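Local coordinates for uncharacterized protein (Deinococcus radiodurans, PDB 2A1V) that is of unknown function but belongs to the YjbR (DUF419) family of small proteins, at residues H22-F36 against G39-T53. Sequence-based numbering, arbitrary orientation.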
ATOM      1  N   HIS A  22      13.935  -0.105  -0.945  1.00 17.27           N
ATOM      2  CA  HIS A  22      13.834  -1.319  -1.762  1.00 18.42           C
ATOM      3  C   HIS A  22      12.453  -1.592  -2.389  1.00 19.30           C
ATOM      4  O   HIS A  22      12.027  -2.769  -2.529  1.00 18.53           O
ATOM      5  CB  HIS A  22      14.312  -2.507  -0.975  1.00 19.10           C
ATOM      6  CG  HIS A  22      15.665  -2.328  -0.393  1.00 20.30           C
ATOM      7  ND1 HIS A  22      16.818  -2.435  -1.148  1.00 21.50           N
ATOM      8  CD2 HIS A  22      16.055  -2.019   0.871  1.00 20.93           C
ATOM      9  CE1 HIS A  22      17.862  -2.235  -0.362  1.00 21.61           C
ATOM     10  NE2 HIS A  22      17.427  -1.985   0.867  1.00 19.88           N
ATOM     11  N   SER A  23      11.778  -0.501  -2.800  1.00 18.91           N
ATOM     12  CA  SER A  23      10.500  -0.632  -3.427  1.00 19.55           C
ATOM     13  C   SER A  23      10.756  -0.644  -4.932  1.00 19.43           C
ATOM     14  O   SER A  23      11.728  -0.052  -5.414  1.00 17.52           O
ATOM     15  CB  SER A  23       9.527   0.469  -3.033  1.00 19.31           C
ATOM     16  OG  SER A  23       8.338   0.370  -3.819  1.00 20.24           O
ATOM     17  N   LEU A  24       9.887  -1.354  -5.640  1.00 19.33           N
ATOM     18  CA  LEU A  24      10.039  -1.624  -7.090  1.00 20.65           C
ATOM     19  C   LEU A  24       8.641  -1.698  -7.731  1.00 20.42           C
ATOM     20  O   LEU A  24       7.718  -2.314  -7.172  1.00 19.38           O
ATOM     21  CB  LEU A  24      10.681  -3.009  -7.258  1.00 23.10           C
ATOM     22  CG  LEU A  24      11.989  -3.378  -6.506  1.00 26.37           C
ATOM     23  CD1 LEU A  24      12.007  -4.861  -5.997  1.00 27.33           C
ATOM     24  CD2 LEU A  24      13.196  -3.092  -7.413  1.00 30.10           C
ATOM     25  N   GLU A  25       8.487  -1.042  -8.871  1.00 20.63           N
ATOM     26  CA  GLU A  25       7.287  -1.076  -9.663  1.00 20.55           C
ATOM     27  C   GLU A  25       7.386  -2.100 -10.773  1.00 20.15           C
ATOM     28  O   GLU A  25       8.423  -2.252 -11.408  1.00 20.65           O
ATOM     29  CB  GLU A  25       7.052   0.274 -10.292  1.00 20.81           C
ATOM     30  CG  GLU A  25       6.724   1.347  -9.282  1.00 21.00           C
ATOM     31  CD  GLU A  25       6.558   2.704  -9.972  1.00 22.01           C
ATOM     32  OE1 GLU A  25       6.311   2.698 -11.186  1.00 24.41           O
ATOM     33  OE2 GLU A  25       6.653   3.756  -9.324  1.00 25.44           O
ATOM     34  N   THR A  26       6.302  -2.828 -10.976  1.00 19.37           N
ATOM     35  CA  THR A  26       6.172  -3.822 -12.044  1.00 19.02           C
ATOM     36  C   THR A  26       4.705  -3.906 -12.464  1.00 18.38           C
ATOM     37  O   THR A  26       3.806  -3.371 -11.781  1.00 16.99           O
ATOM     38  CB  THR A  26       6.622  -5.273 -11.644  1.00 19.88           C
ATOM     39  OG1 THR A  26       6.008  -5.697 -10.418  1.00 19.07           O
ATOM     40  CG2 THR A  26       8.121  -5.370 -11.558  1.00 21.97           C
ATOM     41  N   PHE A  27       4.505  -4.564 -13.601  1.00 17.22           N
ATOM     42  CA  PHE A  27       3.199  -4.892 -14.155  1.00 18.46           C
ATOM     43  C   PHE A  27       3.194  -6.419 -14.431  1.00 19.07           C
ATOM     44  O   PHE A  27       3.403  -6.832 -15.552  1.00 17.52           O
ATOM     45  CB  PHE A  27       2.975  -4.131 -15.477  1.00 18.26           C
ATOM     46  CG  PHE A  27       2.684  -2.666 -15.319  1.00 17.40           C
ATOM     47  CD1 PHE A  27       1.392  -2.214 -15.163  1.00 15.99           C
ATOM     48  CD2 PHE A  27       3.702  -1.744 -15.356  1.00 17.74           C
ATOM     49  CE1 PHE A  27       1.108  -0.864 -15.061  1.00 15.91           C
ATOM     50  CE2 PHE A  27       3.431  -0.366 -15.233  1.00 18.27           C
ATOM     51  CZ  PHE A  27       2.140   0.066 -15.100  1.00 18.09           C
ATOM     52  N   PRO A  28       3.060  -7.256 -13.376  1.00 19.64           N
ATOM     53  CA  PRO A  28       3.206  -8.714 -13.557  1.00 19.78           C
ATOM     54  C   PRO A  28       1.977  -9.446 -14.151  1.00 20.15           C
ATOM     55  O   PRO A  28       2.022 -10.658 -14.384  1.00 19.84           O
ATOM     56  CB  PRO A  28       3.472  -9.215 -12.119  1.00 19.94           C
ATOM     57  CG  PRO A  28       2.740  -8.218 -11.254  1.00 18.77           C
ATOM     58  CD  PRO A  28       2.753  -6.899 -11.970  1.00 18.81           C
ATOM     59  N   PHE A  29       0.891  -8.720 -14.353  1.00 21.08           N
ATOM     60  CA  PHE A  29      -0.309  -9.243 -14.976  1.00 21.82           C
ATOM     61  C   PHE A  29      -0.291  -8.868 -16.467  1.00 22.79           C
ATOM     62  O   PHE A  29       0.679  -8.285 -16.964  1.00 23.30           O
ATOM     63  CB  PHE A  29      -1.506  -8.719 -14.178  1.00 23.51           C
ATOM     64  CG  PHE A  29      -1.361  -8.981 -12.672  1.00 24.29           C
ATOM     65  CD1 PHE A  29      -1.026 -10.248 -12.212  1.00 27.78           C
ATOM     66  CD2 PHE A  29      -1.417  -7.960 -11.746  1.00 25.82           C
ATOM     67  CE1 PHE A  29      -0.842 -10.506 -10.828  1.00 28.91           C
ATOM     68  CE2 PHE A  29      -1.262  -8.210 -10.375  1.00 26.65           C
ATOM     69  CZ  PHE A  29      -0.965  -9.474  -9.919  1.00 26.59           C
ATOM     70  N   ASP A  30      -1.318  -9.243 -17.204  1.00 24.04           N
ATOM     71  CA  ASP A  30      -1.454  -8.809 -18.611  1.00 23.66           C
ATOM     72  C   ASP A  30      -2.146  -7.480 -18.773  1.00 23.27           C
ATOM     73  O   ASP A  30      -2.014  -6.851 -19.817  1.00 23.12           O
ATOM     74  CB  ASP A  30      -2.142  -9.871 -19.447  1.00 24.86           C
ATOM     75  CG  ASP A  30      -1.184 -10.948 -19.846  1.00 27.46           C
ATOM     76  OD1 ASP A  30      -0.070 -10.592 -20.373  1.00 28.05           O
ATOM     77  OD2 ASP A  30      -1.517 -12.123 -19.570  1.00 29.37           O
ATOM     78  N   ASP A  31      -2.805  -7.018 -17.714  1.00 22.49           N
ATOM     79  CA  ASP A  31      -3.460  -5.714 -17.723  1.00 21.99           C
ATOM     80  C   ASP A  31      -2.571  -4.561 -17.187  1.00 21.55           C
ATOM     81  O   ASP A  31      -1.311  -4.713 -17.060  1.00 22.33           O
ATOM     82  CB  ASP A  31      -4.807  -5.807 -17.001  1.00 22.32           C
ATOM     83  CG  ASP A  31      -4.696  -6.059 -15.442  1.00 22.59           C
ATOM     84  OD1 ASP A  31      -3.622  -6.099 -14.827  1.00 19.27           O
ATOM     85  OD2 ASP A  31      -5.761  -6.229 -14.822  1.00 24.57           O
ATOM     86  N   GLU A  32      -3.221  -3.411 -16.923  1.00 20.26           N
ATOM     87  CA  GLU A  32      -2.560  -2.222 -16.441  1.00 19.71           C
ATOM     88  C   GLU A  32      -2.467  -2.178 -14.922  1.00 19.14           C
ATOM     89  O   GLU A  32      -2.405  -1.104 -14.339  1.00 18.19           O
ATOM     90  CB  GLU A  32      -3.246  -0.945 -16.969  1.00 20.74           C
ATOM     91  CG  GLU A  32      -3.930  -1.014 -18.370  1.00 21.41           C
ATOM     92  CD  GLU A  32      -3.065  -1.552 -19.519  1.00 20.52           C
ATOM     93  OE1 GLU A  32      -1.881  -1.895 -19.348  1.00 21.39           O
ATOM     94  OE2 GLU A  32      -3.623  -1.703 -20.628  1.00 20.76           O
ATOM     95  N   THR A  33      -2.475  -3.339 -14.263  1.00 18.63           N
ATOM     96  CA  THR A  33      -2.236  -3.382 -12.819  1.00 18.57           C
ATOM     97  C   THR A  33      -0.734  -3.125 -12.435  1.00 18.01           C
ATOM     98  O   THR A  33       0.168  -3.952 -12.602  1.00 16.48           O
ATOM     99  CB  THR A  33      -2.795  -4.688 -12.206  1.00 18.59           C
ATOM    100  OG1 THR A  33      -4.183  -4.859 -12.591  1.00 19.90           O
ATOM    101  CG2 THR A  33      -2.711  -4.621 -10.637  1.00 19.25           C
ATOM    102  N   LEU A  34      -0.502  -1.921 -11.955  1.00 18.80           N
ATOM    103  CA  LEU A  34       0.741  -1.530 -11.327  1.00 18.65           C
ATOM    104  C   LEU A  34       0.864  -2.150  -9.916  1.00 17.99           C
ATOM    105  O   LEU A  34      -0.019  -2.011  -9.063  1.00 16.30           O
ATOM    106  CB  LEU A  34       0.797  -0.014 -11.235  1.00 18.66           C
ATOM    107  CG  LEU A  34       2.071   0.630 -10.690  1.00 19.65           C
ATOM    108  CD1 LEU A  34       3.376   0.301 -11.520  1.00 20.30           C
ATOM    109  CD2 LEU A  34       1.836   2.129 -10.620  1.00 20.18           C
ATOM    110  N   VAL A  35       1.983  -2.834  -9.707  1.00 17.83           N
ATOM    111  CA  VAL A  35       2.271  -3.539  -8.461  1.00 17.02           C
ATOM    112  C   VAL A  35       3.563  -2.996  -7.839  1.00 16.22           C
ATOM    113  O   VAL A  35       4.594  -2.886  -8.481  1.00 15.45           O
ATOM    114  CB  VAL A  35       2.363  -5.051  -8.700  1.00 17.05           C
ATOM    115  CG1 VAL A  35       2.507  -5.804  -7.380  1.00 17.71           C
ATOM    116  CG2 VAL A  35       1.133  -5.574  -9.450  1.00 17.14           C
ATOM    117  N   PHE A  36       3.454  -2.592  -6.589  1.00 16.29           N
ATOM    118  CA  PHE A  36       4.595  -2.170  -5.784  1.00 16.15           C
ATOM    119  C   PHE A  36       5.003  -3.328  -4.905  1.00 15.65           C
ATOM    120  O   PHE A  36       4.183  -3.900  -4.165  1.00 15.39           O
ATOM    121  CB  PHE A  36       4.279  -0.941  -4.931  1.00 16.07           C
ATOM    122  CG  PHE A  36       3.810   0.233  -5.720  1.00 18.06           C
ATOM    123  CD1 PHE A  36       2.461   0.400  -6.009  1.00 16.57           C
ATOM    124  CD2 PHE A  36       4.724   1.195  -6.151  1.00 17.68           C
ATOM    125  CE1 PHE A  36       2.008   1.496  -6.748  1.00 16.77           C
ATOM    126  CE2 PHE A  36       4.294   2.316  -6.857  1.00 18.10           C
ATOM    127  CZ  PHE A  36       2.939   2.469  -7.167  1.00 18.62           C
ATOM    128  N   GLY A  39      11.689  -5.648  -1.492  1.00 17.03           N
ATOM    129  CA  GLY A  39      12.668  -6.664  -1.138  1.00 18.85           C
ATOM    130  C   GLY A  39      13.840  -6.776  -2.067  1.00 20.19           C
ATOM    131  O   GLY A  39      14.214  -5.815  -2.691  1.00 20.95           O
ATOM    132  N   TYR A  40      14.458  -7.951  -2.113  1.00 21.84           N
ATOM    133  CA  TYR A  40      15.598  -8.172  -3.021  1.00 21.72           C
ATOM    134  C   TYR A  40      15.038  -8.291  -4.436  1.00 22.58           C
ATOM    135  O   TYR A  40      13.850  -8.584  -4.672  1.00 23.24           O
ATOM    136  CB  TYR A  40      16.406  -9.457  -2.666  1.00 21.78           C
ATOM    137  CG  TYR A  40      16.839  -9.628  -1.191  1.00 22.93           C
ATOM    138  CD1 TYR A  40      15.920 -10.103  -0.207  1.00 22.75           C
ATOM    139  CD2 TYR A  40      18.160  -9.351  -0.787  1.00 21.39           C
ATOM    140  CE1 TYR A  40      16.308 -10.318   1.139  1.00 20.84           C
ATOM    141  CE2 TYR A  40      18.565  -9.534   0.550  1.00 21.41           C
ATOM    142  CZ  TYR A  40      17.642 -10.013   1.533  1.00 22.81           C
ATOM    143  OH  TYR A  40      18.028 -10.186   2.874  1.00 16.10           O
ATOM    144  N   LEU A  41      15.902  -8.069  -5.391  1.00 24.00           N
ATOM    145  CA  LEU A  41      15.549  -8.324  -6.763  1.00 25.07           C
ATOM    146  C   LEU A  41      15.189  -9.789  -6.957  1.00 24.04           C
ATOM    147  O   LEU A  41      14.311 -10.079  -7.746  1.00 24.88           O
ATOM    148  CB  LEU A  41      16.652  -7.805  -7.724  1.00 26.34           C
ATOM    149  CG  LEU A  41      16.591  -6.303  -8.049  1.00 30.04           C
ATOM    150  CD1 LEU A  41      17.618  -5.977  -9.185  1.00 33.05           C
ATOM    151  CD2 LEU A  41      15.171  -5.842  -8.494  1.00 32.77           C
ATOM    152  N   SER A  42      15.766 -10.707  -6.175  1.00 23.48           N
ATOM    153  CA  SER A  42      15.401 -12.124  -6.278  1.00 22.81           C
ATOM    154  C   SER A  42      14.295 -12.610  -5.333  1.00 22.40           C
ATOM    155  O   SER A  42      13.926 -13.797  -5.342  1.00 22.24           O
ATOM    156  CB  SER A  42      16.644 -13.001  -6.078  1.00 22.58           C
ATOM    157  OG  SER A  42      17.046 -12.981  -4.705  1.00 24.39           O
ATOM    158  N   LYS A  43      13.800 -11.728  -4.476  1.00 22.30           N
ATOM    159  CA  LYS A  43      12.728 -12.066  -3.530  1.00 22.08           C
ATOM    160  C   LYS A  43      12.020 -10.791  -3.077  1.00 20.70           C
ATOM    161  O   LYS A  43      12.428 -10.164  -2.139  1.00 19.53           O
ATOM    162  CB  LYS A  43      13.279 -12.824  -2.319  1.00 22.16           C
ATOM    163  CG  LYS A  43      12.174 -13.392  -1.366  1.00 22.71           C
ATOM    164  CD  LYS A  43      12.696 -13.402   0.099  1.00 24.33           C
ATOM    165  CE  LYS A  43      11.565 -13.338   1.161  1.00 25.13           C
ATOM    166  NZ  LYS A  43      12.056 -13.731   2.489  1.00 22.96           N
ATOM    167  N   SER A  44      10.952 -10.424  -3.764  1.00 20.24           N
ATOM    168  CA  SER A  44      10.212  -9.228  -3.436  1.00 20.27           C
ATOM    169  C   SER A  44       8.736  -9.540  -3.244  1.00 19.80           C
ATOM    170  O   SER A  44       8.188 -10.386  -3.933  1.00 21.71           O
ATOM    171  CB  SER A  44      10.442  -8.128  -4.489  1.00 20.13           C
ATOM    172  OG  SER A  44       9.980  -8.523  -5.744  1.00 19.31           O
ATOM    173  N   ARG A  45       8.101  -8.798  -2.355  0.60 19.68           N
ATOM    174  CA  ARG A  45       6.750  -9.081  -1.890  0.60 20.04           C
ATOM    175  C   ARG A  45       5.826  -7.874  -2.106  0.60 19.10           C
ATOM    176  O   ARG A  45       6.137  -6.774  -1.676  0.60 18.49           O
ATOM    177  CB  ARG A  45       6.781  -9.423  -0.385  0.60 21.06           C
ATOM    178  CG  ARG A  45       7.657 -10.642   0.034  0.60 22.65           C
ATOM    179  CD  ARG A  45       7.016 -11.989  -0.298  0.60 27.15           C
ATOM    180  NE  ARG A  45       7.423 -12.494  -1.612  0.60 29.91           N
ATOM    181  CZ  ARG A  45       8.221 -13.539  -1.855  0.60 28.57           C
ATOM    182  NH1 ARG A  45       8.747 -14.287  -0.892  0.60 28.45           N
ATOM    183  NH2 ARG A  45       8.488 -13.839  -3.106  0.60 29.43           N
ATOM    184  N   MET A  46       4.683  -8.098  -2.747  1.00 18.75           N
ATOM    185  CA  MET A  46       3.720  -7.038  -3.033  1.00 19.99           C
ATOM    186  C   MET A  46       3.113  -6.393  -1.783  1.00 18.57           C
ATOM    187  O   MET A  46       2.753  -7.076  -0.828  1.00 18.04           O
ATOM    188  CB  MET A  46       2.614  -7.515  -3.998  1.00 19.24           C
ATOM    189  CG  MET A  46       1.803  -8.648  -3.505  1.00 24.07           C
ATOM    190  SD  MET A  46       0.807  -9.550  -4.772  1.00 28.66           S
ATOM    191  CE  MET A  46      -0.139  -8.237  -5.417  1.00 31.86           C
ATOM    192  N   TYR A  47       3.006  -5.060  -1.810  1.00 17.37           N
ATOM    193  CA  TYR A  47       2.391  -4.339  -0.720  1.00 17.46           C
ATOM    194  C   TYR A  47       1.333  -3.327  -1.161  1.00 16.92           C
ATOM    195  O   TYR A  47       0.655  -2.773  -0.303  1.00 17.06           O
ATOM    196  CB  TYR A  47       3.473  -3.661   0.159  1.00 16.87           C
ATOM    197  CG  TYR A  47       4.186  -2.492  -0.472  1.00 17.95           C
ATOM    198  CD1 TYR A  47       3.652  -1.205  -0.411  1.00 17.18           C
ATOM    199  CD2 TYR A  47       5.406  -2.671  -1.162  1.00 16.86           C
ATOM    200  CE1 TYR A  47       4.307  -0.133  -1.009  1.00 16.15           C
ATOM    201  CE2 TYR A  47       6.049  -1.609  -1.762  1.00 15.46           C
ATOM    202  CZ  TYR A  47       5.511  -0.338  -1.668  1.00 15.76           C
ATOM    203  OH  TYR A  47       6.157   0.732  -2.256  1.00 15.78           O
ATOM    204  N   ALA A  48       1.251  -3.013  -2.454  1.00 16.19           N
ATOM    205  CA  ALA A  48       0.186  -2.147  -2.964  1.00 16.55           C
ATOM    206  C   ALA A  48      -0.038  -2.439  -4.446  1.00 16.79           C
ATOM    207  O   ALA A  48       0.899  -2.818  -5.141  1.00 16.67           O
ATOM    208  CB  ALA A  48       0.512  -0.744  -2.775  1.00 15.97           C
ATOM    209  N   LEU A  49      -1.277  -2.305  -4.915  1.00 16.42           N
ATOM    210  CA  LEU A  49      -1.577  -2.501  -6.331  1.00 18.52           C
ATOM    211  C   LEU A  49      -2.678  -1.531  -6.770  1.00 17.93           C
ATOM    212  O   LEU A  49      -3.610  -1.220  -5.985  1.00 17.86           O
ATOM    213  CB  LEU A  49      -2.103  -3.916  -6.623  1.00 19.38           C
ATOM    214  CG  LEU A  49      -1.559  -5.230  -6.123  1.00 22.89           C
ATOM    215  CD1 LEU A  49      -1.686  -5.377  -4.584  1.00 24.64           C
ATOM    216  CD2 LEU A  49      -2.372  -6.309  -6.892  1.00 22.14           C
ATOM    217  N   THR A  50      -2.626  -1.105  -8.020  1.00 18.02           N
ATOM    218  CA  THR A  50      -3.752  -0.336  -8.582  1.00 19.04           C
ATOM    219  C   THR A  50      -3.819  -0.518 -10.090  1.00 19.26           C
ATOM    220  O   THR A  50      -2.784  -0.686 -10.723  1.00 20.40           O
ATOM    221  CB  THR A  50      -3.658   1.203  -8.238  1.00 19.51           C
ATOM    222  OG1 THR A  50      -4.923   1.883  -8.503  1.00 19.29           O
ATOM    223  CG2 THR A  50      -2.512   1.838  -8.994  1.00 19.02           C
ATOM    224  N   ASP A  51      -5.026  -0.463 -10.651  1.00 18.83           N
ATOM    225  CA  ASP A  51      -5.242  -0.591 -12.085  1.00 18.39           C
ATOM    226  C   ASP A  51      -5.304   0.830 -12.630  1.00 18.40           C
ATOM    227  O   ASP A  51      -6.263   1.601 -12.375  1.00 17.05           O
ATOM    228  CB  ASP A  51      -6.504  -1.404 -12.371  1.00 18.16           C
ATOM    229  CG  ASP A  51      -6.824  -1.514 -13.848  1.00 19.74           C
ATOM    230  OD1 ASP A  51      -6.117  -0.923 -14.728  1.00 21.05           O
ATOM    231  OD2 ASP A  51      -7.832  -2.196 -14.124  1.00 23.77           O
ATOM    232  N   ILE A  52      -4.245   1.185 -13.353  1.00 19.53           N
ATOM    233  CA  ILE A  52      -3.997   2.569 -13.764  1.00 19.54           C
ATOM    234  C   ILE A  52      -4.892   3.071 -14.867  1.00 19.42           C
ATOM    235  O   ILE A  52      -4.921   4.262 -15.118  1.00 18.19           O
ATOM    236  CB  ILE A  52      -2.506   2.847 -14.116  1.00 20.42           C
ATOM    237  CG1 ILE A  52      -2.057   2.222 -15.442  1.00 20.65           C
ATOM    238  CG2 ILE A  52      -1.598   2.423 -12.967  1.00 20.48           C
ATOM    239  CD1 ILE A  52      -0.755   2.911 -16.006  1.00 20.96           C
ATOM    240  N   THR A  53      -5.657   2.185 -15.515  1.00 20.07           N
ATOM    241  CA  THR A  53      -6.654   2.634 -16.483  1.00 20.70           C
ATOM    242  C   THR A  53      -8.039   3.025 -15.891  1.00 21.41           C
ATOM    243  O   THR A  53      -8.926   3.462 -16.647  1.00 21.36           O
ATOM    244  CB  THR A  53      -6.876   1.617 -17.649  1.00 20.36           C
ATOM    245  OG1 THR A  53      -7.635   2.256 -18.692  1.00 22.10           O
ATOM    246  CG2 THR A  53      -7.621   0.421 -17.192  1.00 21.22           C
TER
HETATM  247  O   HOH W   1      -6.289  -2.845 -16.779  1.00 30.40           O
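Phe36 lays its CB over one face of the Tyr47 ring, a CH-pi contact 3.9 Å from the centroid. At that ring's edge, near its plane, Ser23 OG meets Tyr47 OH at 2.7 Å in a hydrogen bond that either hydroxyl could donate. With CG between the backbone N and the carbonyl carbon (chi1 71°), the Tyr47 ring passes over Phe36 and brings its hydroxyl to strand 23-26. Phe36 in turn receives Ala48 O at its ring edge. The Phe29 ring carries Pro28 CG over the centre of one face and takes Leu49 CD2 at its edge; Phe27 likewise meets Ile52 CD1 edge-on, the side chains crossing at about a right angle. Val35 CG1 packs 3.8 Å from Met46 CB on the face shared with Thr33 and Leu49, whereas Leu34, Phe36, Ala48 and Thr50 point to the other, where helices 10-17 and 101-119 lie. Leu34 and Thr50 exchange two backbone bonds; Phe36 N binds Ala48 O, but Phe36 O takes Tyr47 N at 2.9 Å. At the open end, Ile52 N reaches Glu32 O from above the carbonyl plane, and a water links Glu32 N to Asp51 OD1, which also accepts Thr53 N in an Asx turn. Thr33 N and OG1 both reach Asp31 OD1 from the same face of the carboxylate, the N-H bond closing a second Asx turn. Where the chain turns a corner after strand 33-38, Gly39 N donates to His22 O (3.1 Å). Strands 23-26, 33-38 and 43-51 thus form an antiparallel meander, its second hairpin carrying a classic beta bulge in which Tyr47 and Ala48 both face Phe36.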